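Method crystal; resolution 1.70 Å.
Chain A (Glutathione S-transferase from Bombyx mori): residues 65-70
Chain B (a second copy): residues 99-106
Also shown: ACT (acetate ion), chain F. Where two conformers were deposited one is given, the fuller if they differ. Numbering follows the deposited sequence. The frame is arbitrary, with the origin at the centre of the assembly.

Chain A 65-70: SESNAI
Chain B, residues 99-106: LCFNLSSY

The contact sets the start of a helix in one glutathione S-transferase subunit against the flank of a helix in the second copy, burying 214 Å² in all. The register pairs Glu A66 with Cys B100, whose CA atoms lie 6.5 Å apart, and these two residues supply most of the covered surface.

Glu A66 occupies the N-cap position, with phi/psi of 66/107, a positive phi, uncommon for a residue with a side chain. Helix follows from Ser A67 (-60/-35) through Ile A70 (-63/-45), and its first turn is closed by Ile A70 N donating to Glu A66 O at 2.9 Å. In this frame the CA-to-CB bonds of Glu A66, Asn A68 and Ala A69 point toward chain B, while that of Ser A67 points away.

The partner is helical throughout Leu B99 to Tyr B106, but it widens over Asn B102 to Tyr B106. Ser B104 N reaches Cys B100 O at 2.7 Å, whereas Phe B101 O accepts from both Ser B105 N and Tyr B106 N, each at 3.0 Å, the latter marking a pi-type turn. Ser B105, at phi/psi -140/-59, carries the distortion.

The Glu A66 side chain folds through m, m (chi1 -66°, chi2 -78°), with chi3 near -9°, and so brings its carboxylate against the partner helix. Glu A66 OE1 packs 3.5 Å from Cys B100 CB; Glu A66 OE2 sits 3.6 Å from Phe B101 CA and accepts a hydrogen bond from Ser B104 OG at 2.7 Å. Ser B104 takes the p rotamer (chi1 75°), which places its hydroxyl within reach of that oxygen, one helical turn beyond Cys B100. Ser B105, modelled in two conformers, is m in the one given, with its OG 2.8 Å from Ser B104 OG.

Cys B100, chi1 -70° (m), directs its sulfur at the first helical turn of chain A: Cys B100 SG is 3.9 Å from Asn A68 CB, 4.0 Å from Ala A69 N and 4.3 Å from Ala A69 CB. Asn A68 (chi1 -75°, chi2 -1°) meets the sulfur through CB, and its ND2 is hydrogen-bonded elsewhere in the structure. Phe B101 is t (chi1 165°, chi2 65°); its CB leaves sideways and its ring leads away, and the closest approach of the carboxylate is to Phe B101 CA.

Beside the cap, an acetate ion, probably from the crystallisation liquor, accepts hydrogen bonds from Ser A67 N at its O (2.8 Å) and from Ser A67 OG at its OXT (2.7 Å), the serine being p (62°).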

# COMPACT_ATOMS: atom_id res chain seq x y z
N SER A 65 3.43 -8.99 8.19
CA SER A 65 4.36 -7.96 7.74
C SER A 65 3.59 -6.88 6.98
O SER A 65 2.35 -6.90 6.94
CB SER A 65 5.47 -8.57 6.87
OG SER A 65 4.96 -9.04 5.63
N GLU A 66 4.35 -5.96 6.35
CA GLU A 66 3.87 -4.72 5.72
C GLU A 66 3.33 -3.75 6.76
O GLU A 66 2.22 -3.94 7.29
CB GLU A 66 2.80 -5.01 4.66
CG GLU A 66 3.33 -5.77 3.45
CD GLU A 66 4.11 -4.90 2.47
OE1 GLU A 66 4.11 -3.65 2.61
OE2 GLU A 66 4.72 -5.47 1.53
N SER A 67 4.09 -2.68 7.01
CA SER A 67 3.77 -1.77 8.12
C SER A 67 2.38 -1.14 7.98
O SER A 67 1.68 -0.95 8.98
CB SER A 67 4.85 -0.70 8.26
OG SER A 67 4.97 0.13 7.11
N ASN A 68 1.94 -0.84 6.74
CA ASN A 68 0.59 -0.28 6.58
C ASN A 68 -0.47 -1.28 7.04
O ASN A 68 -1.43 -0.91 7.73
CB ASN A 68 0.33 0.12 5.14
CG ASN A 68 1.03 1.40 4.73
OD1 ASN A 68 1.72 2.03 5.52
ND2 ASN A 68 0.88 1.76 3.46
N ALA A 69 -0.31 -2.55 6.67
CA ALA A 69 -1.27 -3.58 7.09
C ALA A 69 -1.20 -3.80 8.60
O ALA A 69 -2.23 -4.03 9.24
CB ALA A 69 -0.99 -4.89 6.36
N ILE A 70 -0.00 -3.71 9.18
CA ILE A 70 0.13 -3.83 10.63
C ILE A 70 -0.61 -2.70 11.33
O ILE A 70 -1.34 -2.92 12.30
CB ILE A 70 1.62 -3.86 11.05
CG1 ILE A 70 2.30 -5.12 10.50
CG2 ILE A 70 1.70 -3.78 12.59
CD1 ILE A 70 3.84 -5.06 10.61
N LEU B 99 -2.66 -6.93 -0.41
CA LEU B 99 -2.73 -5.71 -1.20
C LEU B 99 -1.42 -4.93 -1.13
O LEU B 99 -0.88 -4.49 -2.15
CB LEU B 99 -3.89 -4.84 -0.70
CG LEU B 99 -5.31 -5.33 -1.02
CD1 LEU B 99 -6.37 -4.45 -0.33
CD2 LEU B 99 -5.57 -5.37 -2.55
N CYS B 100 -0.88 -4.77 0.08
CA CYS B 100 0.39 -4.08 0.25
C CYS B 100 1.52 -4.81 -0.46
O CYS B 100 2.38 -4.19 -1.09
CB CYS B 100 0.72 -3.93 1.74
SG CYS B 100 -0.33 -2.77 2.63
N PHE B 101 1.53 -6.15 -0.35
CA PHE B 101 2.57 -6.98 -0.96
C PHE B 101 2.56 -6.84 -2.47
O PHE B 101 3.61 -6.75 -3.10
CB PHE B 101 2.35 -8.44 -0.54
CG PHE B 101 3.12 -9.47 -1.37
CD1 PHE B 101 4.50 -9.50 -1.35
CD2 PHE B 101 2.45 -10.42 -2.14
CE1 PHE B 101 5.22 -10.43 -2.11
CE2 PHE B 101 3.15 -11.36 -2.90
CZ PHE B 101 4.54 -11.36 -2.88
N ASN B 102 1.37 -6.76 -3.08
CA ASN B 102 1.33 -6.52 -4.52
C ASN B 102 1.91 -5.16 -4.87
O ASN B 102 2.70 -5.03 -5.81
CB ASN B 102 -0.09 -6.63 -5.07
CG ASN B 102 -0.10 -6.54 -6.57
OD1 ASN B 102 0.32 -7.48 -7.24
ND2 ASN B 102 -0.53 -5.40 -7.12
N LEU B 103 1.53 -4.13 -4.12
CA LEU B 103 1.97 -2.77 -4.41
C LEU B 103 3.46 -2.60 -4.16
O LEU B 103 4.17 -1.99 -4.98
CB LEU B 103 1.18 -1.77 -3.56
CG LEU B 103 1.60 -0.29 -3.57
CD1 LEU B 103 1.57 0.30 -4.98
CD2 LEU B 103 0.70 0.54 -2.66
N SER B 104 3.95 -3.15 -3.05
CA SER B 104 5.33 -2.89 -2.63
C SER B 104 6.35 -3.76 -3.35
O SER B 104 7.51 -3.34 -3.49
CB SER B 104 5.48 -3.13 -1.13
OG SER B 104 5.50 -4.52 -0.82
N SER B 105 5.97 -4.96 -3.79
CA SER B 105 6.95 -5.96 -4.20
C SER B 105 6.55 -6.74 -5.45
O SER B 105 7.28 -6.76 -6.45
CB SER B 105 7.19 -6.94 -3.04
OG SER B 105 7.42 -6.24 -1.82
N TYR B 106 5.40 -7.42 -5.38
CA TYR B 106 5.05 -8.38 -6.43
C TYR B 106 4.86 -7.68 -7.77
O TYR B 106 5.52 -8.02 -8.76
CB TYR B 106 3.78 -9.15 -6.03
CG TYR B 106 3.45 -10.38 -6.87
CD1 TYR B 106 4.11 -11.60 -6.67
CD2 TYR B 106 2.45 -10.34 -7.84
CE1 TYR B 106 3.78 -12.74 -7.41
CE2 TYR B 106 2.12 -11.48 -8.59
CZ TYR B 106 2.78 -12.67 -8.37
OH TYR B 106 2.44 -13.78 -9.13
C ACT F . 7.10 -1.69 5.13
O ACT F . 6.73 -2.49 6.02
OXT ACT F . 6.36 -0.70 4.94
CH3 ACT F . 8.37 -1.91 4.35